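Local coordinates for B12-binding domain-containing protein (Kitasatospora setae, PDB 6WTE) that binds cobalamin and a [4Fe-4S] cluster and, as the radical SAM methyltransferase TsrM, catalyses methyl transfer that apparently proceeds by a non-radical route, at residues D145-G148 with I153-T156; A160-P165 with Q183-V188; S60-G65 with T138-G143; R451-A454 with E458-R461. All coordinates share one frame; numbering follows the deposited sequence. Where two conformers were deposited one is given.

Contact 1: residues D145-G148 with I153-T156; sequences DTAG and IRNT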
loop_
_atom_site.group_PDB
_atom_site.type_symbol
_atom_site.label_atom_id
_atom_site.label_comp_id
_atom_site.label_asym_id
_atom_site.label_seq_id
_atom_site.Cartn_x
_atom_site.Cartn_y
_atom_site.Cartn_z
ATOM N N ASP A 145 -24.029 -17.139 -15.471
ATOM C CA ASP A 145 -22.616 -17.319 -15.762
ATOM C C ASP A 145 -21.889 -15.990 -15.564
ATOM O O ASP A 145 -22.432 -14.915 -15.828
ATOM C CB ASP A 145 -22.464 -17.823 -17.202
ATOM C CG ASP A 145 -21.103 -18.424 -17.488
ATOM O OD1 ASP A 145 -20.095 -17.932 -16.947
ATOM O OD2 ASP A 145 -21.052 -19.400 -18.270
ATOM N N THR A 146 -20.644 -16.064 -15.101
ATOM C CA THR A 146 -19.827 -14.872 -14.908
ATOM C C THR A 146 -18.895 -14.599 -16.081
ATOM O O THR A 146 -18.016 -13.734 -15.973
ATOM C CB THR A 146 -19.004 -14.992 -13.626
ATOM O OG1 THR A 146 -18.180 -16.162 -13.699
ATOM C CG2 THR A 146 -19.902 -15.063 -12.404
ATOM N N ALA A 147 -19.073 -15.305 -17.199
ATOM C CA ALA A 147 -18.145 -15.218 -18.320
ATOM C C ALA A 147 -18.196 -13.873 -19.036
ATOM O O ALA A 147 -17.277 -13.562 -19.800
ATOM C CB ALA A 147 -18.432 -16.352 -19.311
ATOM N N GLY A 148 -19.216 -13.057 -18.788
ATOM C CA GLY A 148 -19.327 -11.768 -19.436
ATOM C C GLY A 148 -19.034 -10.584 -18.549
ATOM O O GLY A 148 -19.338 -9.449 -18.938
ATOM N N ILE A 153 -11.226 -11.971 -13.161
ATOM C CA ILE A 153 -10.355 -13.143 -13.234
ATOM C C ILE A 153 -11.135 -14.346 -12.721
ATOM O O ILE A 153 -11.722 -14.296 -11.632
ATOM C CB ILE A 153 -9.069 -12.929 -12.417
ATOM C CG1 ILE A 153 -8.294 -11.717 -12.938
ATOM C CG2 ILE A 153 -8.194 -14.180 -12.435
ATOM C CD1 ILE A 153 -7.110 -11.345 -12.075
ATOM N N ARG A 154 -11.148 -15.428 -13.504
ATOM C CA ARG A 154 -11.898 -16.629 -13.169
ATOM C C ARG A 154 -10.958 -17.825 -13.115
ATOM O O ARG A 154 -10.200 -18.074 -14.057
ATOM C CB ARG A 154 -13.032 -16.873 -14.169
ATOM C CG ARG A 154 -13.954 -15.668 -14.300
ATOM C CD ARG A 154 -15.229 -15.976 -15.067
ATOM N NE ARG A 154 -15.055 -16.900 -16.177
ATOM C CZ ARG A 154 -16.033 -17.646 -16.676
ATOM N NH1 ARG A 154 -17.253 -17.584 -16.151
ATOM N NH2 ARG A 154 -15.796 -18.457 -17.693
ATOM N N ASN A 155 -11.014 -18.558 -12.012
ATOM C CA ASN A 155 -10.155 -19.724 -11.813
ATOM C C ASN A 155 -10.763 -20.913 -12.541
ATOM O O ASN A 155 -11.728 -21.521 -12.065
ATOM C CB ASN A 155 -9.997 -20.023 -10.329
ATOM C CG ASN A 155 -8.793 -20.894 -10.030
ATOM O OD1 ASN A 155 -8.078 -21.316 -10.936
ATOM N ND2 ASN A 155 -8.560 -21.164 -8.748
ATOM N N THR A 156 -10.224 -21.241 -13.707
ATOM C CA THR A 156 -10.693 -22.429 -14.406
ATOM C C THR A 156 -9.879 -23.646 -13.979
ATOM O O THR A 156 -8.881 -23.546 -13.265
ATOM C CB THR A 156 -10.600 -22.251 -15.919
ATOM O OG1 THR A 156 -9.253 -22.488 -16.336
ATOM C CG2 THR A 156 -11.012 -20.844 -16.317
HETATM O O HOH W 1 -18.351 -20.052 -18.374
#
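An Asx turn at Asp145, in the loop between helix 130-141 and strand 153-156, receives the guanidinium group of Arg154 from the strand. NH1 of Arg154 carries the contact, with two acceptors. It donates to Asp145 OD1 at 3.0 Å in a salt bridge that is bent (137° at the hydrogen), and to Thr146 OG1 at 3.0 Å in a straighter bond (163°). The hydroxyl oxygen lies in the guanidinium plane, whereas OD1 is tilted somewhat out of it. The carboxylate and guanidinium planes are nonetheless close to coplanar. Asp145 OD1 has a second donor, the backbone N of Ala147 at 2.8 Å, which approaches from above the carboxylate plane; this bond defines the turn and fixes the oxygen that Arg154 meets. A water completes the approach at the other ends of both groups, giving a hydrogen to Asp145 OD2 at 2.8 Å and accepting one from Arg154 NH2 at 3.1 Å. One guanidinium face lies against Ala147, whose CA is 3.6 Å from CZ of Arg154. The strand behind this arginine is the next-to-last of the seven-stranded sheet of the cobalamin-binding part, and it runs antiparallel to both its neighbours. Thr146 holds its OG1 between the backbone N and carbonyl carbon (chi1 58°), which aims the oxygen at NH1 while CG2 packs on Ala139 and Ile140 of helix 130-141.

Contact 2: residues A160-P165 with Q183-V188; sequences AVRVPP and QFEPRV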
loop_
_atom_site.group_PDB
_atom_site.type_symbol
_atom_site.label_atom_id
_atom_site.label_comp_id
_atom_site.label_asym_id
_atom_site.label_seq_id
_atom_site.Cartn_x
_atom_site.Cartn_y
_atom_site.Cartn_z
ATOM N N ALA A 160 -6.099 -19.637 -13.944
ATOM C CA ALA A 160 -6.866 -18.400 -13.924
ATOM C C ALA A 160 -6.817 -17.714 -15.284
ATOM O O ALA A 160 -5.747 -17.580 -15.886
ATOM C CB ALA A 160 -6.343 -17.458 -12.837
ATOM N N VAL A 161 -7.982 -17.275 -15.760
ATOM C CA VAL A 161 -8.133 -16.604 -17.046
ATOM C C VAL A 161 -9.026 -15.387 -16.843
ATOM O O VAL A 161 -10.019 -15.455 -16.112
ATOM C CB VAL A 161 -8.736 -17.544 -18.111
ATOM C CG1 VAL A 161 -8.838 -16.833 -19.455
ATOM C CG2 VAL A 161 -7.916 -18.824 -18.229
ATOM N N ARG A 162 -8.675 -14.272 -17.481
ATOM C CA ARG A 162 -9.378 -13.013 -17.262
ATOM C C ARG A 162 -10.333 -12.690 -18.408
ATOM O O ARG A 162 -9.989 -12.847 -19.583
ATOM C CB ARG A 162 -8.377 -11.870 -17.090
ATOM C CG ARG A 162 -8.989 -10.562 -16.649
ATOM C CD ARG A 162 -7.872 -9.564 -16.389
ATOM N NE ARG A 162 -8.343 -8.224 -16.061
ATOM C CZ ARG A 162 -8.194 -7.173 -16.858
ATOM N NH1 ARG A 162 -7.603 -7.316 -18.039
ATOM N NH2 ARG A 162 -8.632 -5.979 -16.474
ATOM N N VAL A 163 -11.533 -12.244 -18.054
ATOM C CA VAL A 163 -12.459 -11.661 -19.034
ATOM C C VAL A 163 -11.949 -10.278 -19.430
ATOM O O VAL A 163 -11.652 -9.458 -18.541
ATOM C CB VAL A 163 -13.868 -11.573 -18.446
ATOM C CG1 VAL A 163 -14.841 -11.025 -19.480
ATOM C CG2 VAL A 163 -14.335 -12.936 -17.902
ATOM N N PRO A 164 -11.855 -9.963 -20.720
ATOM C CA PRO A 164 -11.309 -8.668 -21.119
ATOM C C PRO A 164 -12.193 -7.531 -20.645
ATOM O O PRO A 164 -13.429 -7.665 -20.585
ATOM C CB PRO A 164 -11.283 -8.753 -22.652
ATOM C CG PRO A 164 -11.363 -10.200 -22.970
ATOM C CD PRO A 164 -12.166 -10.817 -21.876
ATOM N N PRO A 165 -11.605 -6.390 -20.303
ATOM C CA PRO A 165 -12.432 -5.228 -19.981
ATOM C C PRO A 165 -13.156 -4.768 -21.234
ATOM O O PRO A 165 -12.706 -5.006 -22.357
ATOM C CB PRO A 165 -11.416 -4.188 -19.495
ATOM C CG PRO A 165 -10.152 -4.566 -20.185
ATOM C CD PRO A 165 -10.168 -6.073 -20.260
ATOM N N GLN A 183 -2.201 -6.148 -17.416
ATOM C CA GLN A 183 -1.200 -5.261 -16.842
ATOM C C GLN A 183 -1.302 -3.849 -17.408
ATOM O O GLN A 183 -1.660 -3.640 -18.572
ATOM C CB GLN A 183 0.204 -5.820 -17.090
ATOM C CG GLN A 183 0.621 -5.834 -18.540
ATOM C CD GLN A 183 1.959 -6.506 -18.725
ATOM O OE1 GLN A 183 2.994 -5.852 -18.823
ATOM N NE2 GLN A 183 1.944 -7.829 -18.757
ATOM N N PHE A 184 -0.997 -2.877 -16.546
ATOM C CA PHE A 184 -0.810 -1.471 -16.915
ATOM C C PHE A 184 -1.978 -0.926 -17.737
ATOM O O PHE A 184 -1.797 -0.287 -18.775
ATOM C CB PHE A 184 0.516 -1.272 -17.653
ATOM C CG PHE A 184 1.724 -1.610 -16.828
ATOM C CD1 PHE A 184 2.143 -0.764 -15.812
ATOM C CD2 PHE A 184 2.449 -2.768 -17.074
ATOM C CE1 PHE A 184 3.260 -1.070 -15.052
ATOM C CE2 PHE A 184 3.569 -3.081 -16.312
ATOM C CZ PHE A 184 3.967 -2.230 -15.300
ATOM N N GLU A 185 -3.193 -1.170 -17.247
ATOM C CA GLU A 185 -4.402 -0.560 -17.776
ATOM C C GLU A 185 -4.765 0.674 -16.959
ATOM O O GLU A 185 -4.376 0.794 -15.794
ATOM C CB GLU A 185 -5.562 -1.566 -17.742
ATOM C CG GLU A 185 -5.340 -2.792 -18.627
ATOM C CD GLU A 185 -6.408 -3.866 -18.429
ATOM O OE1 GLU A 185 -7.271 -3.697 -17.540
ATOM O OE2 GLU A 185 -6.381 -4.885 -19.160
ATOM N N PRO A 186 -5.509 1.621 -17.538
ATOM C CA PRO A 186 -5.892 2.814 -16.755
ATOM C C PRO A 186 -6.801 2.497 -15.579
ATOM O O PRO A 186 -6.641 3.089 -14.502
ATOM C CB PRO A 186 -6.600 3.699 -17.791
ATOM C CG PRO A 186 -6.032 3.256 -19.123
ATOM C CD PRO A 186 -5.852 1.763 -18.964
ATOM N N ARG A 187 -7.757 1.588 -15.766
ATOM C CA ARG A 187 -8.709 1.118 -14.758
ATOM C C ARG A 187 -9.639 2.210 -14.245
ATOM O O ARG A 187 -10.345 1.994 -13.246
ATOM C CB ARG A 187 -7.990 0.437 -13.577
ATOM C CG ARG A 187 -6.987 -0.625 -14.037
ATOM C CD ARG A 187 -6.510 -1.545 -12.904
ATOM N NE ARG A 187 -5.166 -2.016 -13.207
ATOM C CZ ARG A 187 -4.892 -2.970 -14.093
ATOM N NH1 ARG A 187 -5.877 -3.582 -14.740
ATOM N NH2 ARG A 187 -3.632 -3.309 -14.334
ATOM N N VAL A 188 -9.701 3.363 -14.921
ATOM C CA VAL A 188 -10.595 4.435 -14.485
ATOM C C VAL A 188 -12.047 3.964 -14.486
ATOM O O VAL A 188 -12.831 4.326 -13.597
ATOM C CB VAL A 188 -10.401 5.684 -15.365
ATOM C CG1 VAL A 188 -11.427 6.755 -15.013
ATOM C CG2 VAL A 188 -8.992 6.225 -15.201
HETATM O O HOH W 2 -8.608 -4.764 -13.899
#
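The backbones stay well apart, with CA of Pro165 and CA of Arg187 9.0 Å from each other at the nearest pair, so the end of edge strand 159-162 and the residues after it meet the loop 183-188 through side chains. The link is a salt-bridge network of Arg162, Glu185 and Arg187. Arg162 grips the carboxylate end-on with two nitrogens: NH1 donates to Glu185 OE2 at 2.9 Å and NH2 to Glu185 OE1 at 2.9 Å, the two bonds similarly bent. Both oxygens are met on the syn side, yet the pairing is not flat, because the two group planes stand 45° apart. Arg162 reaches this far because CG is anti to the backbone N (chi1 -171°) and the chain beyond it is extended. Pro165 CG lies 3.9 Å from Glu185 OE2, adding an apolar neighbour to the carboxylate. Glu185 OE1 also bridges to Arg187 NH1 at 3.1 Å, so two arginines converge on one oxygen, while Arg187 NH2 is taken up by Gly182 O and Asp238 O. Replacing Arg162 by an alanine would probably leave Glu185 OE2 without its guanidinium mate and the edge strand without its ionic tie to the 183-188 loop. A water accepts from Arg162 NH2 at 2.8 Å and, weakly, from Arg187 NH1 at 3.1 Å.

Contact 3: residues S60-G65 with T138-G143; sequences SPMLVG and TAISEG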
loop_
_atom_site.group_PDB
_atom_site.type_symbol
_atom_site.label_atom_id
_atom_site.label_comp_id
_atom_site.label_asym_id
_atom_site.label_seq_id
_atom_site.Cartn_x
_atom_site.Cartn_y
_atom_site.Cartn_z
ATOM N N SER A 60 -25.678 -17.345 5.543
ATOM C CA SER A 60 -25.333 -18.046 4.308
ATOM C C SER A 60 -25.227 -17.025 3.185
ATOM O O SER A 60 -26.126 -16.909 2.343
ATOM C CB SER A 60 -26.358 -19.134 3.978
ATOM O OG SER A 60 -26.444 -20.088 5.024
ATOM N N PRO A 61 -24.138 -16.260 3.143
ATOM C CA PRO A 61 -23.956 -15.314 2.038
ATOM C C PRO A 61 -23.820 -16.059 0.720
ATOM O O PRO A 61 -23.348 -17.194 0.674
ATOM C CB PRO A 61 -22.656 -14.587 2.403
ATOM C CG PRO A 61 -21.915 -15.563 3.262
ATOM C CD PRO A 61 -22.982 -16.277 4.057
ATOM N N MET A 62 -24.252 -15.414 -0.363
ATOM C CA MET A 62 -24.133 -16.036 -1.674
ATOM C C MET A 62 -22.823 -15.699 -2.371
ATOM O O MET A 62 -22.538 -16.274 -3.424
ATOM C CB MET A 62 -25.323 -15.651 -2.568
ATOM C CG MET A 62 -25.611 -14.172 -2.658
ATOM S SD MET A 62 -24.661 -13.360 -3.962
ATOM C CE MET A 62 -25.105 -11.650 -3.667
ATOM N N LEU A 63 -22.019 -14.812 -1.791
ATOM C CA LEU A 63 -20.712 -14.444 -2.318
ATOM C C LEU A 63 -19.850 -14.003 -1.144
ATOM O O LEU A 63 -20.334 -13.307 -0.246
ATOM C CB LEU A 63 -20.834 -13.322 -3.353
ATOM C CG LEU A 63 -19.560 -12.714 -3.950
ATOM C CD1 LEU A 63 -18.744 -13.759 -4.724
ATOM C CD2 LEU A 63 -19.926 -11.534 -4.851
ATOM N N VAL A 64 -18.586 -14.424 -1.143
ATOM C CA VAL A 64 -17.641 -14.080 -0.084
ATOM C C VAL A 64 -16.456 -13.377 -0.729
ATOM O O VAL A 64 -15.770 -13.956 -1.579
ATOM C CB VAL A 64 -17.180 -15.318 0.703
ATOM C CG1 VAL A 64 -16.148 -14.937 1.759
ATOM C CG2 VAL A 64 -18.373 -16.037 1.343
ATOM N N GLY A 65 -16.230 -12.126 -0.347
ATOM C CA GLY A 65 -15.078 -11.373 -0.813
ATOM C C GLY A 65 -14.029 -11.300 0.282
ATOM O O GLY A 65 -14.355 -11.144 1.458
ATOM N N THR A 138 -24.348 -9.462 -8.813
ATOM C CA THR A 138 -25.586 -9.579 -9.573
ATOM C C THR A 138 -25.645 -10.912 -10.310
ATOM O O THR A 138 -26.674 -11.597 -10.278
ATOM C CB THR A 138 -25.722 -8.415 -10.558
ATOM O OG1 THR A 138 -25.771 -7.176 -9.838
ATOM C CG2 THR A 138 -26.991 -8.555 -11.387
ATOM N N ALA A 139 -24.546 -11.310 -10.953
ATOM C CA ALA A 139 -24.540 -12.576 -11.683
ATOM C C ALA A 139 -24.774 -13.758 -10.747
ATOM O O ALA A 139 -25.595 -14.638 -11.033
ATOM C CB ALA A 139 -23.220 -12.736 -12.444
ATOM N N ILE A 140 -24.065 -13.792 -9.617
ATOM C CA ILE A 140 -24.205 -14.908 -8.682
ATOM C C ILE A 140 -25.627 -14.961 -8.132
ATOM O O ILE A 140 -26.279 -16.016 -8.135
ATOM C CB ILE A 140 -23.168 -14.795 -7.548
ATOM C CG1 ILE A 140 -21.746 -14.678 -8.107
ATOM C CG2 ILE A 140 -23.274 -15.987 -6.605
ATOM C CD1 ILE A 140 -21.337 -15.820 -8.999
ATOM N N SER A 141 -26.138 -13.812 -7.682
ATOM C CA SER A 141 -27.472 -13.762 -7.094
ATOM C C SER A 141 -28.534 -14.242 -8.074
ATOM O O SER A 141 -29.507 -14.895 -7.678
ATOM C CB SER A 141 -27.783 -12.338 -6.633
ATOM O OG SER A 141 -29.124 -12.238 -6.186
ATOM N N GLU A 142 -28.370 -13.926 -9.353
ATOM C CA GLU A 142 -29.322 -14.317 -10.382
ATOM C C GLU A 142 -29.028 -15.689 -10.973
ATOM O O GLU A 142 -29.744 -16.120 -11.882
ATOM C CB GLU A 142 -29.348 -13.263 -11.498
ATOM C CG GLU A 142 -29.800 -11.884 -11.034
ATOM C CD GLU A 142 -29.763 -10.843 -12.139
ATOM O OE1 GLU A 142 -30.497 -9.837 -12.035
ATOM O OE2 GLU A 142 -29.000 -11.026 -13.110
ATOM N N GLY A 143 -28.003 -16.383 -10.484
ATOM C CA GLY A 143 -27.674 -17.700 -11.003
ATOM C C GLY A 143 -27.144 -17.691 -12.420
ATOM O O GLY A 143 -27.367 -18.651 -13.165
#
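Met62 meets the last turn of helix 130-141 at Ile140 and Ser141, wholly by packing, since no hydrogen bond crosses between the segments. Its sulfur SD lies 4.0 Å from Ile140 CG2 and equally 4.0 Å from the backbone N of Ser141, while the terminal CE reaches Ser141 CB at 4.1 Å. Ile140 CG2 also comes down on the backbone, 3.3 Å from Met62 O. Two torsions curl the methionine against the helix: CG sits between the backbone N and the carbonyl carbon (chi1 51°), and the chain bends again at chi2 (87°). On the helix side, Ile140 has CG2 anti to the backbone N, the branch that faces Met62. Ser141 OG is bonded to Ser2 O, tying this turn to the N terminus. The helix ends in a Schellman motif at Gly143, with Gly143 N bonded to Ile140 O at 2.9 Å. Further out, Leu63 packs on Leu133, Leu136 and Ala137 of the same helix, and Met62 also touches Val5 of strand 4-9. The contact therefore packs helix 130-141 against strand 63-67 and the residue before Leu63, at the middle of the five parallel strands (order 35-40, 4-9, 63-67, 101-104, 123-124) in the cobalamin-binding domain.

Contact 4: residues R451-A454 with E458-R461; sequences RMCA and EYER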
loop_
_atom_site.group_PDB
_atom_site.type_symbol
_atom_site.label_atom_id
_atom_site.label_comp_id
_atom_site.label_asym_id
_atom_site.label_seq_id
_atom_site.Cartn_x
_atom_site.Cartn_y
_atom_site.Cartn_z
ATOM N N ARG A 451 6.620 -13.406 -21.524
ATOM C CA ARG A 451 6.382 -14.094 -22.790
ATOM C C ARG A 451 6.892 -15.529 -22.779
ATOM O O ARG A 451 6.517 -16.315 -23.654
ATOM C CB ARG A 451 7.033 -13.330 -23.942
ATOM C CG ARG A 451 8.546 -13.304 -23.887
ATOM C CD ARG A 451 9.121 -12.413 -24.974
ATOM N NE ARG A 451 10.576 -12.413 -24.944
ATOM C CZ ARG A 451 11.300 -11.717 -24.072
ATOM N NH1 ARG A 451 10.699 -10.966 -23.159
ATOM N NH2 ARG A 451 12.623 -11.774 -24.112
ATOM N N MET A 452 7.742 -15.884 -21.826
ATOM C CA MET A 452 8.219 -17.252 -21.694
ATOM C C MET A 452 7.404 -18.069 -20.707
ATOM O O MET A 452 7.704 -19.252 -20.514
ATOM C CB MET A 452 9.684 -17.262 -21.257
ATOM C CG MET A 452 10.635 -16.636 -22.246
ATOM S SD MET A 452 12.322 -16.880 -21.679
ATOM C CE MET A 452 13.213 -15.830 -22.825
ATOM N N CYS A 453 6.396 -17.473 -20.070
ATOM C CA CYS A 453 5.584 -18.185 -19.101
ATOM C C CYS A 453 4.318 -18.713 -19.761
ATOM O O CYS A 453 3.777 -18.105 -20.688
ATOM C CB CYS A 453 5.221 -17.281 -17.925
ATOM S SG CYS A 453 6.673 -16.740 -16.996
ATOM N N ALA A 454 3.849 -19.854 -19.262
ATOM C CA ALA A 454 2.645 -20.470 -19.799
ATOM C C ALA A 454 1.377 -19.754 -19.363
ATOM O O ALA A 454 0.329 -19.938 -19.994
ATOM C CB ALA A 454 2.573 -21.939 -19.379
ATOM N N GLU A 458 2.012 -18.191 -13.625
ATOM C CA GLU A 458 3.415 -18.593 -13.579
ATOM C C GLU A 458 4.331 -17.383 -13.516
ATOM O O GLU A 458 5.292 -17.366 -12.741
ATOM C CB GLU A 458 3.784 -19.458 -14.788
ATOM C CG GLU A 458 5.247 -19.880 -14.754
ATOM C CD GLU A 458 5.677 -20.692 -15.962
ATOM O OE1 GLU A 458 4.873 -20.850 -16.903
ATOM O OE2 GLU A 458 6.828 -21.167 -15.958
ATOM N N TYR A 459 4.055 -16.362 -14.330
ATOM C CA TYR A 459 4.902 -15.171 -14.330
ATOM C C TYR A 459 4.861 -14.461 -12.983
ATOM O O TYR A 459 5.872 -13.915 -12.524
ATOM C CB TYR A 459 4.480 -14.215 -15.449
ATOM C CG TYR A 459 5.270 -12.929 -15.416
ATOM C CD1 TYR A 459 6.627 -12.939 -15.691
ATOM C CD2 TYR A 459 4.672 -11.712 -15.081
ATOM C CE1 TYR A 459 7.374 -11.788 -15.653
ATOM C CE2 TYR A 459 5.422 -10.540 -15.039
ATOM C CZ TYR A 459 6.772 -10.590 -15.320
ATOM O OH TYR A 459 7.540 -9.445 -15.288
ATOM N N GLU A 460 3.699 -14.463 -12.330
ATOM C CA GLU A 460 3.561 -13.720 -11.083
ATOM C C GLU A 460 4.129 -14.495 -9.901
ATOM O O GLU A 460 4.776 -13.907 -9.027
ATOM C CB GLU A 460 2.091 -13.369 -10.848
ATOM C CG GLU A 460 1.519 -12.432 -11.901
ATOM C CD GLU A 460 0.011 -12.320 -11.831
ATOM O OE1 GLU A 460 -0.589 -12.899 -10.903
ATOM O OE2 GLU A 460 -0.577 -11.655 -12.706
ATOM N N ARG A 461 3.912 -15.811 -9.859
ATOM C CA ARG A 461 4.249 -16.557 -8.650
ATOM C C ARG A 461 5.755 -16.667 -8.444
ATOM O O ARG A 461 6.205 -16.813 -7.304
ATOM C CB ARG A 461 3.603 -17.945 -8.688
ATOM C CG ARG A 461 4.238 -18.912 -9.679
ATOM C CD ARG A 461 3.314 -20.098 -9.964
ATOM N NE ARG A 461 3.960 -21.042 -10.869
ATOM C CZ ARG A 461 3.338 -21.726 -11.826
ATOM N NH1 ARG A 461 2.033 -21.572 -12.035
ATOM N NH2 ARG A 461 4.033 -22.560 -12.589
#
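Glu458 holds CG anti to its own N (chi1 180°) and stays extended beyond it, while Cys453 turns SG anti to its carbonyl carbon; together these settings bring the carboxylate to Ala454 N and the sulfur alongside Tyr459. The polar bond runs from Ala454 N to Glu458 OE1 at 2.8 Å and is nearly straight, with 165° at the hydrogen. The donor meets that oxygen on the anti side, tilted out of the carboxylate plane. Around the bond, OE1 also rests 3.5 Å from Cys453 CA and 3.6 Å from Ala454 CB, so the backbone bend at 453-454 lies close around it. The other oxygen, OE2, forms a salt bridge with Lys448, giving the carboxylate a partner at each end. The fold element is the turn from the end of a 3-10 segment that runs through 451-452 into helix 456-461, in the radical SAM core; at the start of that helix Glu458 N is bonded to Ser455 OG. A glutamine in place of Glu458 would probably leave Lys448 without its opposite charge. The Cys453 sulfur packs on the next residue of the helix: SG lies 3.6 Å from Tyr459 CA and 3.7 Å from Tyr459 CB. It meets the Tyr459 ring at its edge, 5.3 Å from the centroid and 83° off the normal, a sulfur-aromatic contact. The phenol itself points beyond the turn, where Tyr459 OH is bonded to Pro415 O.

How the contacts relate
Along the chain the contacts close in the order 3, 1, 2, 4, each before the next opens, so none nest or cross. Contact 3 closes a span of 72 residues, bringing helix 130-141 back onto strand 63-67. Contact 1 closes a four-residue loop soon after that helix, and the two touch through side-chain packing. Contact 2 spans 17 residues and joins strand 159-162, the last of the cobalamin-domain sheet, to the 183-188 loop ahead of helix 209-214; Arg154 N and Val161 O probably hydrogen-bond between contacts 1 and 2. Contact 4 joins residues 451-454 to the helix that follows, with three residues between, its centre about 17 Å from that of contact 2, while Glu460 joins its helix to helix 112-119.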